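Type C neurotoxin (Clostridium botulinum, PDB 3PME) probably binds gangliosides and membrane lipids on nerve cells through this receptor-binding region of a type C/D mosaic botulinum neurotoxin. Local coordinates at residues I7-N12 with D197-S202; V54-N59 with K177-G182; E87-N92 with G99-I104; L113-R118 with E168-V173. One frame throughout, in Å; residues are numbered along the deposited sequence.

Interaction 1: residues I7-N12 with D197-S202; sequences ILSLQN and DFNIFS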
# COMPACT_ATOMS: atom_id res chain seq x y z
N ILE A 7 7.74 12.20 21.30
CA ILE A 7 8.25 13.56 21.46
C ILE A 7 8.09 14.40 20.19
O ILE A 7 8.38 15.59 20.18
CB ILE A 7 9.71 13.60 21.99
CG1 ILE A 7 10.67 12.90 21.02
CG2 ILE A 7 9.79 12.97 23.37
CD1 ILE A 7 11.11 13.76 19.87
N LEU A 8 7.62 13.76 19.12
CA LEU A 8 7.28 14.47 17.89
C LEU A 8 6.25 13.64 17.15
O LEU A 8 6.42 12.44 17.01
CB LEU A 8 8.51 14.71 17.01
CG LEU A 8 8.21 15.39 15.67
CD1 LEU A 8 7.76 16.82 15.90
CD2 LEU A 8 9.45 15.37 14.78
N SER A 9 5.16 14.27 16.72
CA SER A 9 4.14 13.58 15.97
C SER A 9 3.54 14.54 14.95
O SER A 9 2.74 15.41 15.30
CB SER A 9 3.06 13.04 16.91
OG SER A 9 2.17 12.17 16.24
N LEU A 10 3.94 14.39 13.69
CA LEU A 10 3.44 15.27 12.64
C LEU A 10 2.08 14.77 12.19
O LEU A 10 1.95 13.68 11.63
CB LEU A 10 4.40 15.36 11.46
CG LEU A 10 5.82 15.85 11.77
CD1 LEU A 10 6.63 15.86 10.47
CD2 LEU A 10 5.79 17.25 12.40
N GLN A 11 1.06 15.56 12.46
CA GLN A 11 -0.30 15.19 12.10
C GLN A 11 -1.02 16.38 11.52
O GLN A 11 -0.68 17.53 11.79
CB GLN A 11 -1.05 14.64 13.31
CG GLN A 11 -0.47 13.35 13.85
CD GLN A 11 -1.34 12.72 14.91
OE1 GLN A 11 -1.42 11.49 15.02
NE2 GLN A 11 -2.00 13.56 15.70
N ASN A 12 -2.02 16.10 10.70
CA ASN A 12 -2.80 17.16 10.09
C ASN A 12 -3.98 17.53 10.97
O ASN A 12 -4.90 16.73 11.15
CB ASN A 12 -3.27 16.74 8.70
CG ASN A 12 -3.75 17.91 7.88
OD1 ASN A 12 -4.74 18.56 8.23
ND2 ASN A 12 -3.04 18.20 6.79
N ASP A 197 2.41 9.84 8.82
CA ASP A 197 2.45 9.47 10.23
C ASP A 197 3.87 9.47 10.79
O ASP A 197 4.30 8.53 11.46
CB ASP A 197 1.74 8.13 10.46
CG ASP A 197 0.26 8.18 10.11
OD1 ASP A 197 -0.50 8.84 10.86
OD2 ASP A 197 -0.14 7.58 9.10
N PHE A 198 4.60 10.55 10.53
CA PHE A 198 5.96 10.65 11.04
C PHE A 198 5.99 10.91 12.56
O PHE A 198 5.41 11.90 13.03
CB PHE A 198 6.76 11.73 10.32
CG PHE A 198 8.22 11.71 10.67
CD1 PHE A 198 8.70 12.47 11.73
CD2 PHE A 198 9.09 10.92 9.96
CE1 PHE A 198 10.04 12.44 12.08
CE2 PHE A 198 10.45 10.87 10.30
CZ PHE A 198 10.92 11.64 11.36
N ASN A 199 6.65 10.01 13.29
CA ASN A 199 6.74 10.05 14.76
C ASN A 199 8.16 9.82 15.24
O ASN A 199 8.91 9.02 14.67
CB ASN A 199 5.89 8.94 15.38
CG ASN A 199 4.41 9.20 15.26
OD1 ASN A 199 3.96 10.33 15.40
ND2 ASN A 199 3.63 8.15 15.03
N ILE A 200 8.54 10.49 16.33
CA ILE A 200 9.77 10.14 17.03
C ILE A 200 9.44 9.87 18.49
O ILE A 200 8.66 10.60 19.08
CB ILE A 200 10.83 11.24 16.91
CG1 ILE A 200 11.20 11.47 15.44
CG2 ILE A 200 12.10 10.86 17.72
CD1 ILE A 200 12.21 12.57 15.19
N PHE A 201 10.03 8.81 19.04
CA PHE A 201 9.76 8.38 20.41
C PHE A 201 11.06 8.46 21.20
O PHE A 201 12.14 8.24 20.65
CB PHE A 201 9.26 6.93 20.43
CG PHE A 201 7.99 6.71 19.65
CD1 PHE A 201 8.03 6.50 18.27
CD2 PHE A 201 6.76 6.67 20.30
CE1 PHE A 201 6.87 6.29 17.56
CE2 PHE A 201 5.60 6.46 19.59
CZ PHE A 201 5.65 6.26 18.22
N SER A 202 10.95 8.74 22.50
CA SER A 202 12.12 8.86 23.36
C SER A 202 12.44 7.55 24.06
O SER A 202 13.01 7.53 25.15
CB SER A 202 11.90 9.94 24.41
OG SER A 202 10.79 9.59 25.22
O HOH W 1 3.25 12.82 9.23
O HOH W 2 0.43 9.51 13.53

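Interaction 2: residues V54-N59 with K177-G182; sequences VNLNNN and KTIVFG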
# COMPACT_ATOMS: atom_id res chain seq x y z
N VAL A 54 11.39 21.24 10.53
CA VAL A 54 10.89 21.05 11.89
C VAL A 54 11.96 21.45 12.89
O VAL A 54 13.07 20.94 12.85
CB VAL A 54 10.49 19.58 12.13
CG1 VAL A 54 9.96 19.39 13.55
CG2 VAL A 54 9.44 19.13 11.10
N ASN A 55 11.63 22.39 13.77
CA ASN A 55 12.53 22.75 14.87
C ASN A 55 11.93 22.32 16.20
O ASN A 55 10.93 22.88 16.65
CB ASN A 55 12.79 24.25 14.89
CG ASN A 55 13.68 24.70 13.76
OD1 ASN A 55 14.89 24.44 13.78
ND2 ASN A 55 13.11 25.37 12.77
N LEU A 56 12.54 21.31 16.81
CA LEU A 56 12.12 20.84 18.12
C LEU A 56 12.54 21.84 19.18
O LEU A 56 13.51 22.57 19.01
CB LEU A 56 12.76 19.49 18.44
CG LEU A 56 12.19 18.21 17.83
CD1 LEU A 56 11.99 18.34 16.34
CD2 LEU A 56 13.14 17.04 18.16
N ASN A 57 11.79 21.86 20.28
CA ASN A 57 12.24 22.52 21.49
C ASN A 57 13.50 21.80 21.91
O ASN A 57 13.47 20.61 22.22
CB ASN A 57 11.16 22.40 22.57
CG ASN A 57 11.54 23.08 23.86
OD1 ASN A 57 12.71 23.11 24.25
ND2 ASN A 57 10.55 23.64 24.55
N ASN A 58 14.61 22.53 21.90
CA ASN A 58 15.91 21.91 22.14
C ASN A 58 15.97 21.14 23.45
O ASN A 58 16.74 20.19 23.58
CB ASN A 58 17.02 22.96 22.12
CG ASN A 58 18.39 22.34 21.94
OD1 ASN A 58 18.59 21.52 21.04
ND2 ASN A 58 19.34 22.72 22.79
N ASN A 59 15.16 21.55 24.42
CA ASN A 59 15.20 20.94 25.75
C ASN A 59 14.78 19.48 25.72
O ASN A 59 15.12 18.71 26.62
CB ASN A 59 14.37 21.74 26.75
CG ASN A 59 14.92 23.12 26.99
OD1 ASN A 59 14.30 24.13 26.64
ND2 ASN A 59 16.11 23.19 27.58
N LYS A 177 18.44 19.88 16.72
CA LYS A 177 17.01 20.11 16.95
C LYS A 177 16.22 20.31 15.66
O LYS A 177 14.99 20.30 15.68
CB LYS A 177 16.82 21.33 17.86
CG LYS A 177 17.11 22.64 17.17
CD LYS A 177 17.27 23.76 18.18
CE LYS A 177 17.43 25.11 17.49
NZ LYS A 177 16.21 25.46 16.71
N THR A 178 16.92 20.49 14.54
CA THR A 178 16.25 20.74 13.26
C THR A 178 16.21 19.48 12.40
O THR A 178 17.20 18.76 12.28
CB THR A 178 16.95 21.85 12.47
OG1 THR A 178 16.97 23.05 13.27
CG2 THR A 178 16.22 22.13 11.16
N ILE A 179 15.04 19.22 11.81
CA ILE A 179 14.86 18.11 10.88
C ILE A 179 14.32 18.70 9.60
O ILE A 179 13.30 19.39 9.63
CB ILE A 179 13.86 17.07 11.41
CG1 ILE A 179 14.29 16.56 12.77
CG2 ILE A 179 13.74 15.90 10.45
CD1 ILE A 179 13.22 15.74 13.47
N VAL A 180 14.99 18.44 8.49
CA VAL A 180 14.52 18.96 7.20
C VAL A 180 14.06 17.82 6.29
O VAL A 180 14.87 16.96 5.92
CB VAL A 180 15.63 19.75 6.48
CG1 VAL A 180 15.15 20.24 5.12
CG2 VAL A 180 16.10 20.92 7.36
N PHE A 181 12.78 17.85 5.93
CA PHE A 181 12.21 16.90 4.98
C PHE A 181 12.27 17.52 3.59
O PHE A 181 11.82 18.65 3.39
CB PHE A 181 10.75 16.60 5.31
CG PHE A 181 10.56 15.88 6.61
CD1 PHE A 181 10.57 16.57 7.80
CD2 PHE A 181 10.34 14.50 6.62
CE1 PHE A 181 10.39 15.90 9.01
CE2 PHE A 181 10.14 13.84 7.82
CZ PHE A 181 10.17 14.53 9.02
N GLY A 182 12.82 16.79 2.62
CA GLY A 182 12.85 17.29 1.26
C GLY A 182 14.02 16.83 0.43
O GLY A 182 15.07 16.46 0.96
O HOH W 3 13.62 25.32 18.41

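Interaction 3: residues E87-N92 with G99-I104; sequences EYTIIN and GWKLCI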
# COMPACT_ATOMS: atom_id res chain seq x y z
N GLU A 87 21.78 8.80 -5.29
CA GLU A 87 21.48 8.93 -3.87
C GLU A 87 20.76 10.24 -3.58
O GLU A 87 21.17 11.30 -4.06
CB GLU A 87 22.76 8.87 -3.05
CG GLU A 87 22.57 9.20 -1.58
CD GLU A 87 23.87 9.17 -0.81
OE1 GLU A 87 24.41 8.07 -0.60
OE2 GLU A 87 24.35 10.26 -0.42
N TYR A 88 19.67 10.17 -2.82
CA TYR A 88 18.88 11.35 -2.48
C TYR A 88 18.70 11.42 -0.97
O TYR A 88 18.22 10.46 -0.37
CB TYR A 88 17.49 11.28 -3.14
CG TYR A 88 17.52 11.06 -4.64
CD1 TYR A 88 17.44 12.12 -5.52
CD2 TYR A 88 17.67 9.78 -5.17
CE1 TYR A 88 17.49 11.92 -6.90
CE2 TYR A 88 17.72 9.57 -6.54
CZ TYR A 88 17.63 10.64 -7.39
OH TYR A 88 17.69 10.43 -8.75
N THR A 89 19.10 12.53 -0.36
CA THR A 89 18.77 12.74 1.04
C THR A 89 17.31 13.17 1.13
O THR A 89 16.90 14.12 0.45
CB THR A 89 19.68 13.79 1.69
OG1 THR A 89 21.03 13.31 1.69
CG2 THR A 89 19.25 14.06 3.13
N ILE A 90 16.53 12.49 1.96
CA ILE A 90 15.10 12.76 2.08
C ILE A 90 14.74 13.42 3.41
O ILE A 90 13.88 14.30 3.47
CB ILE A 90 14.29 11.46 1.95
CG1 ILE A 90 14.64 10.75 0.64
CG2 ILE A 90 12.80 11.73 2.09
CD1 ILE A 90 14.56 11.63 -0.55
N ILE A 91 15.38 12.98 4.49
CA ILE A 91 15.14 13.58 5.79
C ILE A 91 16.51 13.85 6.36
O ILE A 91 17.32 12.93 6.48
CB ILE A 91 14.38 12.64 6.75
CG1 ILE A 91 13.11 12.09 6.09
CG2 ILE A 91 14.02 13.37 8.05
CD1 ILE A 91 12.39 11.05 6.94
N ASN A 92 16.80 15.11 6.69
CA ASN A 92 18.16 15.48 7.08
C ASN A 92 18.21 16.09 8.46
O ASN A 92 17.54 17.09 8.73
CB ASN A 92 18.73 16.49 6.08
CG ASN A 92 20.22 16.65 6.20
OD1 ASN A 92 20.85 16.08 7.10
ND2 ASN A 92 20.81 17.42 5.29
N GLY A 99 24.87 13.67 13.30
CA GLY A 99 23.43 13.58 13.46
C GLY A 99 22.92 12.35 12.74
O GLY A 99 23.58 11.33 12.68
N TRP A 100 21.72 12.45 12.18
CA TRP A 100 21.15 11.32 11.43
C TRP A 100 20.50 11.81 10.15
O TRP A 100 20.17 12.99 10.03
CB TRP A 100 20.13 10.57 12.28
CG TRP A 100 18.98 11.42 12.78
CD1 TRP A 100 18.94 12.15 13.93
CD2 TRP A 100 17.72 11.63 12.13
NE1 TRP A 100 17.73 12.79 14.05
CE2 TRP A 100 16.96 12.48 12.96
CE3 TRP A 100 17.15 11.16 10.94
CZ2 TRP A 100 15.66 12.89 12.62
CZ3 TRP A 100 15.86 11.56 10.62
CH2 TRP A 100 15.14 12.42 11.45
N LYS A 101 20.34 10.90 9.19
CA LYS A 101 19.58 11.22 7.98
C LYS A 101 18.98 9.96 7.37
O LYS A 101 19.41 8.85 7.66
CB LYS A 101 20.44 11.97 6.96
CG LYS A 101 21.63 11.17 6.42
CD LYS A 101 22.36 11.94 5.32
CE LYS A 101 23.64 11.22 4.93
NZ LYS A 101 24.43 11.99 3.93
N LEU A 102 17.96 10.16 6.55
CA LEU A 102 17.38 9.09 5.75
C LEU A 102 17.60 9.42 4.29
O LEU A 102 17.31 10.54 3.84
CB LEU A 102 15.88 8.98 6.00
CG LEU A 102 15.16 7.87 5.22
CD1 LEU A 102 15.51 6.50 5.79
CD2 LEU A 102 13.66 8.10 5.24
N CYS A 103 18.12 8.45 3.54
CA CYS A 103 18.33 8.60 2.10
C CYS A 103 17.64 7.50 1.31
O CYS A 103 17.29 6.45 1.85
CB CYS A 103 19.82 8.55 1.76
SG CYS A 103 20.84 9.69 2.69
N ILE A 104 17.47 7.76 0.02
CA ILE A 104 17.08 6.75 -0.95
C ILE A 104 18.25 6.62 -1.91
O ILE A 104 18.80 7.61 -2.36
CB ILE A 104 15.84 7.19 -1.74
CG1 ILE A 104 14.63 7.28 -0.82
CG2 ILE A 104 15.57 6.26 -2.92
CD1 ILE A 104 14.20 5.97 -0.30
O HOH W 4 23.12 11.54 1.53

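Interaction 4: residues L113-R118 with E168-V173; sequences LQDINR and EDLDEV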
# COMPACT_ATOMS: atom_id res chain seq x y z
N LEU A 113 23.57 7.17 10.80
CA LEU A 113 23.89 7.82 12.06
C LEU A 113 25.36 8.16 12.03
O LEU A 113 26.20 7.28 11.79
CB LEU A 113 23.60 6.90 13.26
CG LEU A 113 23.77 7.55 14.64
CD1 LEU A 113 22.71 8.64 14.85
CD2 LEU A 113 23.67 6.51 15.77
N GLN A 114 25.70 9.42 12.28
CA GLN A 114 27.06 9.89 12.05
C GLN A 114 27.62 10.63 13.26
O GLN A 114 26.97 11.53 13.80
CB GLN A 114 27.09 10.79 10.82
CG GLN A 114 28.45 11.31 10.44
CD GLN A 114 28.45 11.82 9.03
OE1 GLN A 114 28.23 11.05 8.08
NE2 GLN A 114 28.66 13.11 8.86
N ASP A 115 28.82 10.23 13.68
CA ASP A 115 29.44 10.83 14.86
C ASP A 115 30.25 12.09 14.56
O ASP A 115 30.33 12.54 13.41
CB ASP A 115 30.26 9.79 15.65
CG ASP A 115 31.60 9.40 14.98
OD1 ASP A 115 32.11 10.10 14.10
OD2 ASP A 115 32.16 8.36 15.41
N ILE A 116 30.86 12.65 15.60
CA ILE A 116 31.51 13.95 15.45
C ILE A 116 32.83 13.90 14.68
O ILE A 116 33.41 14.94 14.35
CB ILE A 116 31.66 14.66 16.82
CG1 ILE A 116 32.25 13.71 17.87
CG2 ILE A 116 30.31 15.17 17.29
CD1 ILE A 116 33.73 13.42 17.70
N ASN A 117 33.29 12.69 14.35
CA ASN A 117 34.46 12.51 13.48
C ASN A 117 34.06 12.16 12.05
O ASN A 117 34.90 11.77 11.24
CB ASN A 117 35.39 11.44 14.05
CG ASN A 117 36.03 11.86 15.34
OD1 ASN A 117 36.09 11.10 16.30
ND2 ASN A 117 36.49 13.11 15.39
N ARG A 118 32.77 12.28 11.75
CA ARG A 118 32.23 11.95 10.44
C ARG A 118 32.25 10.45 10.12
O ARG A 118 32.02 10.05 8.99
CB ARG A 118 32.95 12.75 9.35
CG ARG A 118 32.74 14.25 9.46
CD ARG A 118 33.38 15.01 8.32
NE ARG A 118 32.60 16.19 7.97
CZ ARG A 118 31.51 16.16 7.21
NH1 ARG A 118 31.07 15.00 6.73
NH2 ARG A 118 30.85 17.28 6.94
N GLU A 168 27.39 1.17 19.18
CA GLU A 168 28.03 1.37 20.47
C GLU A 168 29.49 1.75 20.28
O GLU A 168 30.11 2.31 21.19
CB GLU A 168 27.94 0.09 21.31
CG GLU A 168 28.38 0.26 22.76
CD GLU A 168 28.48 -1.06 23.50
OE1 GLU A 168 28.50 -2.12 22.83
OE2 GLU A 168 28.55 -1.04 24.75
N ASP A 169 30.02 1.47 19.10
CA ASP A 169 31.42 1.77 18.79
C ASP A 169 31.64 3.13 18.12
O ASP A 169 32.78 3.54 17.90
CB ASP A 169 32.02 0.65 17.93
CG ASP A 169 31.26 0.42 16.63
OD1 ASP A 169 30.01 0.58 16.62
OD2 ASP A 169 31.90 0.06 15.62
N LEU A 170 30.56 3.83 17.78
CA LEU A 170 30.71 5.20 17.29
C LEU A 170 31.25 6.05 18.42
O LEU A 170 31.09 5.71 19.60
CB LEU A 170 29.37 5.78 16.82
CG LEU A 170 28.82 5.31 15.47
CD1 LEU A 170 27.45 5.94 15.19
CD2 LEU A 170 29.79 5.62 14.36
N ASP A 171 31.87 7.17 18.09
CA ASP A 171 32.17 8.16 19.11
C ASP A 171 30.94 9.04 19.29
O ASP A 171 29.84 8.66 18.88
CB ASP A 171 33.43 8.93 18.74
CG ASP A 171 34.66 8.03 18.77
OD1 ASP A 171 34.86 7.34 19.79
OD2 ASP A 171 35.41 7.98 17.77
N GLU A 172 31.10 10.20 19.93
CA GLU A 172 29.95 11.02 20.26
C GLU A 172 29.09 11.39 19.04
O GLU A 172 29.61 11.73 17.98
CB GLU A 172 30.39 12.31 20.98
CG GLU A 172 30.98 12.08 22.37
CD GLU A 172 32.49 11.96 22.37
OE1 GLU A 172 33.09 11.60 21.33
OE2 GLU A 172 33.09 12.22 23.44
N VAL A 173 27.78 11.32 19.22
CA VAL A 173 26.85 11.83 18.22
C VAL A 173 26.22 13.10 18.79
O VAL A 173 25.72 13.10 19.91
CB VAL A 173 25.74 10.80 17.89
CG1 VAL A 173 24.71 11.44 16.97
CG2 VAL A 173 26.34 9.56 17.24
O HOH W 5 34.77 8.20 15.36

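Interaction 1: residues I7-N12 with D197-S202
Leu8 and Ile200 face each other on the apolar side of two antiparallel strands, and the contact is densest there. The CD2 methyl of Leu8 is shared: it lies 4.0 Å from CD1 of Ile200 and also comes up to the edge of the Phe198 ring, near the ring plane, at CE1. With CG anti to the backbone N (chi1 -171°), Phe198 runs alongside Leu10, the two side chains pointing the same way, and Leu10 CD1 packs 4.1 Å from Phe198 CB. Ile7 adds its CD1, which meets Ile200 CG2 at 3.7 Å. The backbone below them carries a classic beta bulge, in which Ile7 and Leu8 together oppose Ile200: Ile200 O accepts a bond from Ile7 N (2.9 Å) and a weak one from Leu8 N. The strands belong to the large antiparallel sheet of the concanavalin-like half of the receptor-binding region. Beyond the bulge the ladder is regular, with Leu10 N bonded to Phe198 O at 3.0 Å. Toward Asp197 the strands part and water enters. One molecule bridges Leu10 O to Phe198 N, taking the place of a direct rung, and a second lies between Gln11 OE1 and Asp197 OD1, 2.9 Å from the latter. The same Asp197 oxygen is also held by ND2 of Asn41, whose backbone pairs with Asp197.

Interaction 2: residues V54-N59 with K177-G182
A three-stranded antiparallel sheet, with strand 51-55 in its middle and 178-181 at one margin, holds this contact. Val54 and Ile179 form its hydrogen-bonded pair, Val54 N reaching Ile179 O at 2.8 Å in a nearly straight bond (171° at the hydrogen) and Ile179 N returning to Val54 O. Two residues on, Leu56 N bonds to Lys177 O as strand 51-55 gives out. The inner face is apolar: CG2 of Val54 touches the edge of the Phe181 ring at CE1, 4.0 Å away, and CD1 of Leu56 meets CD1 of Ile179. This face turns toward Leu8 and Leu10 of strand 6-13, as expected of one layer of a concanavalin-like sandwich. On the opposite face, Asn55 and Thr178 lie side by side in the non-hydrogen-bonded pair, and Thr178 OG1 donates to Asn55 OD1 at 2.6 Å. Lys177 bends at its last torsion (chi4 63°), which brings NZ back over Asn55 for a weak second bond to OD1 at 3.4 Å. The same NZ donates to a water that in turn bonds to Leu56 O. Farther out, Asn58 crosses the aliphatic part of Lys177 at about a right angle, its OD1 3.6 Å from Lys177 CB.

Interaction 3: residues E87-N92 with G99-I104
Leu102 O is gripped by two backbone donors in succession: Ile90 N at 2.8 Å, in the carbonyl plane, and Ile91 N at 3.2 Å, tilted 16° out of it. Because two residues answer one, strand 87-90 carries a classic beta bulge opposite strand 100-105, and the pairing moves by one residue between Thr89 and Ile91. Regular rungs resume on both flanks. Tyr88 and Ile104 exchange a pair of bonds, Tyr88 N reaching Ile104 O at 2.7 Å, while Leu102 N bonds to Ile91 O. The bulge sends Ile91 to the same face as Leu102, where its two branches serve different partners. CD1 packs 3.6 Å from Leu102 CD2, and CG2 meets the six-membered ring of Trp100 obliquely, 3.6 Å from CZ3. Trp100 has CG between its backbone N and carbonyl carbon (chi1 57°), which carries the indole over toward Ile91; beyond, the indole also meets Trp111. Ile90 turns its CG1 to CG1 of Ile104, 3.8 Å away. The face bearing Thr89 and Lys101 is polar. Lys101, extended beyond CG, crosses Thr89 at about a right angle, and its NZ gives a bond to a water that also contacts Thr89 OG1 and donates to Glu87 OE2 (2.6 Å). Glu87 OE2 and Lys101 NZ stay 4.7 Å apart, so the water bridges them without direct contact, which would probably help hold both side chains at the strand surface.

Interaction 4: residues L113-R118 with E168-V173
Asp115 and Asp171 lie side by side and point the same way, their carboxylate planes only 22° apart. The backbone N of Asp171 bonds to Asp115 OD2 alone of the two carboxylates, at 2.9 Å, approaching on the anti side and somewhat out of the carboxylate plane. Asp115 OD2 and Asp171 OD2 stand 4.0 Å apart with a water between them, within hydrogen-bonding distance of both, which may ease their repulsion. The other oxygen, Asp115 OD1, turns back into its own segment and takes the N-H of Asn117 from above the carboxylate plane, closing an Asx turn; it also accepts from the backbone N of Lys119. With CG between its backbone N and carbonyl carbon (chi1 74°), Asp115 can serve both segments at once. The amide of Asn117 stands nearly upright against the Asp171 carboxylate, the planes 83° apart. On the other flank Ile116 N bonds to Glu172 O at 2.8 Å, while Ile116 CG1 rests 3.9 Å from Glu172 CB. The apolar share comes from Leu113, whose forked end straddles two neighbours: CD2 packs 3.9 Å from Leu170 CD1, and CD1 lies 4.0 Å from Val173 CG1. Residues 115 to 118 form a type I beta turn where strand 108-114 runs out before strand 120-126. Segment 168-173 passes beside it as part of the connection from strand 160-166 to strand 178-181, with Leu170 also touching Lys121 of strand 120-126 and Val173 touching Ser98 in a nearby loop.

All four contacts lie in the concanavalin-like half of the receptor-binding region. Interaction 1 closes the longest loop of chain; interaction 2 is nested inside it, and interactions 3 and 4 follow in series within that. Interactions 1 and 2 belong to different sheets, their centres 12 Å apart, and pack against each other through their apolar sides, the Phe198 and Phe181 rings edge-to-face with Phe198 CE1 3.7 Å from Phe181 CZ. Interaction 3, centred 14 Å from interaction 2, is joined to it by probable backbone bonds such as Val180 O with Asn92 N. Interactions 3 and 4 both reach the sheet in which 100-105 and 108-114 are neighbours. Together the four reach from the packed sandwich interior to an outer turn, tying early and late strands into one domain.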